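PDB 3CRY: gamma-glutamyl cyclotransferase, which catalyses the formation of 5-oxoproline from gamma-glutamyl dipeptides in the gamma-glutamyl cycle, may contribute to glutathione homeostasis, and forms a homodimer. Local coordinates for the interface of chains A and B. Numbering follows the deposited sequence. Chains: chain A/B, Gamma-glutamyl cyclotransferase.

Contact 1: the interface of chains A and B. Residues chain A 106-109; chain B 49, 107-109.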
# COMPACT_ATOMS: atom_id res chain seq x y z
N VAL A 106 1.25 -2.97 5.06
CA VAL A 106 1.17 -3.63 3.76
C VAL A 106 2.46 -3.34 2.99
O VAL A 106 3.09 -2.27 3.20
CB VAL A 106 -0.10 -3.18 2.98
CG1 VAL A 106 0.06 -1.73 2.50
CG2 VAL A 106 -0.37 -4.14 1.81
N VAL A 107 2.88 -4.29 2.14
CA VAL A 107 4.00 -4.06 1.22
C VAL A 107 3.58 -3.13 0.09
O VAL A 107 2.54 -3.35 -0.53
CB VAL A 107 4.51 -5.40 0.58
CG1 VAL A 107 5.59 -5.12 -0.45
CG2 VAL A 107 4.99 -6.37 1.65
N ILE A 108 4.38 -2.10 -0.15
CA ILE A 108 4.17 -1.20 -1.30
C ILE A 108 5.39 -1.17 -2.24
O ILE A 108 6.49 -1.61 -1.88
CB ILE A 108 3.86 0.25 -0.86
CG1 ILE A 108 5.04 0.88 -0.08
CG2 ILE A 108 2.53 0.31 -0.07
CD1 ILE A 108 4.76 2.34 0.34
N GLU A 109 5.19 -0.64 -3.45
CA GLU A 109 6.30 -0.30 -4.34
C GLU A 109 6.23 1.20 -4.50
O GLU A 109 5.13 1.76 -4.68
CB GLU A 109 6.14 -0.97 -5.72
CG GLU A 109 7.30 -0.72 -6.69
CD GLU A 109 7.03 -1.33 -8.05
OE1 GLU A 109 7.07 -2.56 -8.16
OE2 GLU A 109 6.72 -0.55 -8.98
N PHE B 49 -8.36 -8.62 4.63
CA PHE B 49 -8.66 -7.29 4.08
C PHE B 49 -10.18 -7.10 3.95
O PHE B 49 -10.90 -8.10 3.77
CB PHE B 49 -8.03 -7.12 2.68
CG PHE B 49 -6.53 -6.81 2.69
CD1 PHE B 49 -5.57 -7.81 2.98
CD2 PHE B 49 -6.07 -5.54 2.34
CE1 PHE B 49 -4.17 -7.52 2.92
CE2 PHE B 49 -4.68 -5.25 2.30
CZ PHE B 49 -3.75 -6.24 2.57
N VAL B 107 0.83 1.33 -5.39
CA VAL B 107 1.13 -0.08 -5.74
C VAL B 107 1.36 -0.87 -4.47
O VAL B 107 2.12 -0.44 -3.59
CB VAL B 107 2.42 -0.18 -6.58
CG1 VAL B 107 2.78 -1.63 -6.84
CG2 VAL B 107 2.29 0.58 -7.93
N ILE B 108 0.72 -2.03 -4.37
CA ILE B 108 0.98 -2.98 -3.29
C ILE B 108 1.41 -4.35 -3.84
O ILE B 108 1.23 -4.66 -5.02
CB ILE B 108 -0.24 -3.15 -2.33
CG1 ILE B 108 -1.45 -3.78 -3.06
CG2 ILE B 108 -0.63 -1.80 -1.66
CD1 ILE B 108 -2.69 -3.94 -2.15
N GLU B 109 1.97 -5.17 -2.95
CA GLU B 109 2.18 -6.59 -3.21
C GLU B 109 1.32 -7.35 -2.21
O GLU B 109 1.33 -7.04 -1.03
CB GLU B 109 3.65 -6.96 -3.03
CG GLU B 109 3.96 -8.42 -3.34
CD GLU B 109 5.41 -8.76 -3.00
OE1 GLU B 109 6.34 -8.31 -3.75
OE2 GLU B 109 5.62 -9.42 -1.98
O HOH W 1 3.15 3.19 -5.85
O HOH W 2 1.65 -7.00 1.74
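A:Val107 and B:Glu109 face each other across a short antiparallel beta bridge, in which strand 106-114 of one subunit runs against its copy in the other at the two-fold of this gamma-glutamylcyclotransferase homodimer. The amide N of B:Glu109 gives a hydrogen bond of 3.1 Å to O of A:Val107, and the amide of A:Glu109 does the same for the carbonyl of B:Val107. Beside the bonded backbones, A:Val107 and B:Glu109 lie alongside each other and point the same way. CG1 of the valine, anti to its backbone N (chi1 175°), reaches CB of the glutamate at 3.7 Å. On the twin side CB of A:Glu109 meets CG1 of B:Val107 at 3.6 Å. The glutamate serves here through its aliphatic stem: CG is anti to the backbone N and the extended chain runs on beside the valine, with CB making the contact and the carboxylate at the far end, while beta-branched valine suits a strand and offers a compact methyl to that stem.

At the centre A:Ile108 pairs with B:Ile108. Their side chains cross at about a right angle and touch through the CG2 methyls, 4.1 Å apart. Isoleucine fits because its short CG2 branch can meet its twin near the two-fold while the longer CG1 arm points away from this contact. Two residues earlier in the strand, CG2 of A:Val106 lies 4.1 Å from CZ at the tip of the B:Phe49 ring and also approaches CG2 of B:Ile108, so the apolar seam continues onto strand 49-56 of the partner.

Waters continue the pairing beyond the direct bonds, taking both partners where an amide and a carbonyl face each other without a direct bond. Water 2 links the amide N of A:Val107, at 3.0 Å, to the carbonyl O of B:Glu109, and water 1 joins N of B:Val107 to O of A:Glu109, 2.7 Å from the latter.

Contact 2: the interface of chains A and B. Residues chain A 57, 100, 103-106, 128; chain B 49, 72-74, 126.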
# COMPACT_ATOMS: atom_id res chain seq x y z
N GLN A 57 -3.97 -0.96 13.63
CA GLN A 57 -5.04 -1.84 14.14
C GLN A 57 -5.42 -1.45 15.59
O GLN A 57 -5.89 -2.28 16.37
CB GLN A 57 -4.63 -3.32 14.05
CG GLN A 57 -4.26 -3.82 12.64
CD GLN A 57 -5.45 -3.80 11.69
OE1 GLN A 57 -6.61 -3.81 12.12
NE2 GLN A 57 -5.16 -3.76 10.39
N VAL A 100 3.26 -7.83 8.56
CA VAL A 100 2.33 -7.82 7.42
C VAL A 100 1.20 -8.83 7.68
O VAL A 100 0.02 -8.54 7.45
CB VAL A 100 3.05 -8.11 6.07
CG1 VAL A 100 2.03 -8.29 4.91
CG2 VAL A 100 4.02 -7.01 5.72
N GLY A 103 -1.53 -7.64 9.86
CA GLY A 103 -2.24 -6.47 9.35
C GLY A 103 -1.61 -5.16 9.75
O GLY A 103 -2.28 -4.10 9.64
N MET A 104 -0.36 -5.20 10.21
CA MET A 104 0.25 -3.97 10.74
C MET A 104 0.68 -3.00 9.64
O MET A 104 0.44 -1.78 9.73
CB MET A 104 1.38 -4.27 11.76
CG MET A 104 0.88 -5.09 12.98
SD MET A 104 -0.50 -4.34 13.95
CE MET A 104 0.42 -3.32 15.12
N TYR A 105 1.32 -3.55 8.61
CA TYR A 105 1.73 -2.81 7.42
C TYR A 105 1.40 -3.65 6.20
O TYR A 105 1.29 -4.88 6.28
CB TYR A 105 3.24 -2.56 7.42
CG TYR A 105 3.75 -1.54 8.44
CD1 TYR A 105 4.04 -1.91 9.75
CD2 TYR A 105 3.96 -0.21 8.07
CE1 TYR A 105 4.54 -1.00 10.67
CE2 TYR A 105 4.46 0.73 8.99
CZ TYR A 105 4.74 0.33 10.28
OH TYR A 105 5.22 1.23 11.19
N VAL A 106 1.25 -2.97 5.06
CA VAL A 106 1.17 -3.63 3.76
C VAL A 106 2.46 -3.34 2.99
O VAL A 106 3.09 -2.27 3.20
CB VAL A 106 -0.10 -3.18 2.98
CG1 VAL A 106 0.06 -1.73 2.50
CG2 VAL A 106 -0.37 -4.14 1.81
N THR A 128 -2.44 0.58 6.69
CA THR A 128 -3.71 0.82 6.01
C THR A 128 -4.90 1.02 6.95
O THR A 128 -5.98 1.44 6.50
CB THR A 128 -4.08 -0.33 5.04
OG1 THR A 128 -4.31 -1.54 5.78
CG2 THR A 128 -2.96 -0.58 4.02
N PHE B 49 -8.36 -8.62 4.63
CA PHE B 49 -8.66 -7.29 4.08
C PHE B 49 -10.18 -7.10 3.95
O PHE B 49 -10.90 -8.10 3.77
CB PHE B 49 -8.03 -7.12 2.68
CG PHE B 49 -6.53 -6.81 2.69
CD1 PHE B 49 -5.57 -7.81 2.98
CD2 PHE B 49 -6.07 -5.54 2.34
CE1 PHE B 49 -4.17 -7.52 2.92
CE2 PHE B 49 -4.68 -5.25 2.30
CZ PHE B 49 -3.75 -6.24 2.57
N PHE B 72 -8.57 -2.30 2.78
CA PHE B 72 -7.67 -2.04 3.92
C PHE B 72 -7.57 -3.28 4.79
O PHE B 72 -8.47 -4.14 4.78
CB PHE B 72 -8.08 -0.80 4.73
CG PHE B 72 -9.46 -0.90 5.33
CD1 PHE B 72 -9.65 -1.47 6.58
CD2 PHE B 72 -10.57 -0.38 4.65
CE1 PHE B 72 -10.92 -1.54 7.16
CE2 PHE B 72 -11.86 -0.46 5.22
CZ PHE B 72 -12.03 -1.04 6.47
N GLN B 73 -6.50 -3.36 5.57
CA GLN B 73 -6.29 -4.55 6.40
C GLN B 73 -7.25 -4.58 7.57
O GLN B 73 -7.41 -3.59 8.29
CB GLN B 73 -4.84 -4.60 6.87
CG GLN B 73 -3.85 -4.78 5.72
CD GLN B 73 -2.45 -4.35 6.09
OE1 GLN B 73 -2.21 -3.19 6.44
NE2 GLN B 73 -1.49 -5.27 5.97
N SER B 74 -7.89 -5.74 7.74
CA SER B 74 -8.92 -5.93 8.73
C SER B 74 -8.98 -7.43 9.07
O SER B 74 -9.56 -8.21 8.32
CB SER B 74 -10.25 -5.41 8.15
OG SER B 74 -11.31 -5.51 9.10
N LEU B 126 -4.14 0.03 -3.77
CA LEU B 126 -5.15 0.51 -2.82
C LEU B 126 -5.01 2.01 -2.54
O LEU B 126 -3.96 2.59 -2.86
CB LEU B 126 -5.16 -0.33 -1.53
CG LEU B 126 -3.89 -0.33 -0.64
CD1 LEU B 126 -3.61 1.01 0.03
CD2 LEU B 126 -4.01 -1.43 0.41
O HOH W 3 -2.60 -1.23 9.04
O HOH W 4 -1.87 -8.29 5.51
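The side-chain amide of B:Gln73 reaches into chain A and is used at both ends in its own plane. NE2 gives a hydrogen bond of 2.8 Å to the carbonyl O of A:Tyr105, which lies only 5° out of the amide plane, although the donor stands above the plane of that carbonyl. OE1 accepts a hydrogen bond from OG1 of A:Thr128 at 2.7 Å, in plane and on a lone pair. One face of the B:Phe49 ring carries CG of the same glutamine, offset toward the rim, a platform beneath the aliphatic stem. The amide of A:Gln57 likewise holds its partners near its plane: NE2 hydrogen-bonds to O of B:Gln73 at 3.1 Å and, within chain A, to O of A:Gly103 at 3.0 Å.

A:Thr128 crosses B:Gln73 at about a right angle. Its OG1, set between the backbone N and the carbonyl carbon (chi1 65°), also accepts a hydrogen bond from the backbone N of B:Gln73 at 2.9 Å, so the hydroxyl is donor and acceptor to one residue. Threonine suits the place because its methyl, CG2, is left to pack against CD2 of B:Leu126 at 3.9 Å. At A:Gly103 the bare CA lets the amide carbon CD of B:Gln73 approach.

Water 3 connects O of A:Gly103 and N of A:Thr128, with a longer, weaker contact to OE1 of B:Gln73, while water 4 bridges NE2 of B:Gln73 and O of A:Val100. A glutamine, with donor and acceptor side by side, can read both the carbonyl and the hydroxyl. The patch thereby fastens the end of strand 68-74 to the partner's loops and helps hold the homodimer together.

Contact 1 and contact 2 are neighbouring parts of one two-fold interface, with the centres of their C-alpha atoms about 9 Å apart. A:Val106 and B:Phe49 belong to both, and strand 106-114 of chain A passes from the polar glutamine site into the strand pairing at the axis. Symmetry repeats contact 2 with the chains exchanged, so the central bridge has such a site for each subunit. The centres lie about 11 Å (contact 1) and 9 Å (contact 2) from the engineered residue A:Gln98, at the position of the catalytic proton acceptor, so dimerisation may help to steady the chain segments near the catalytic centre.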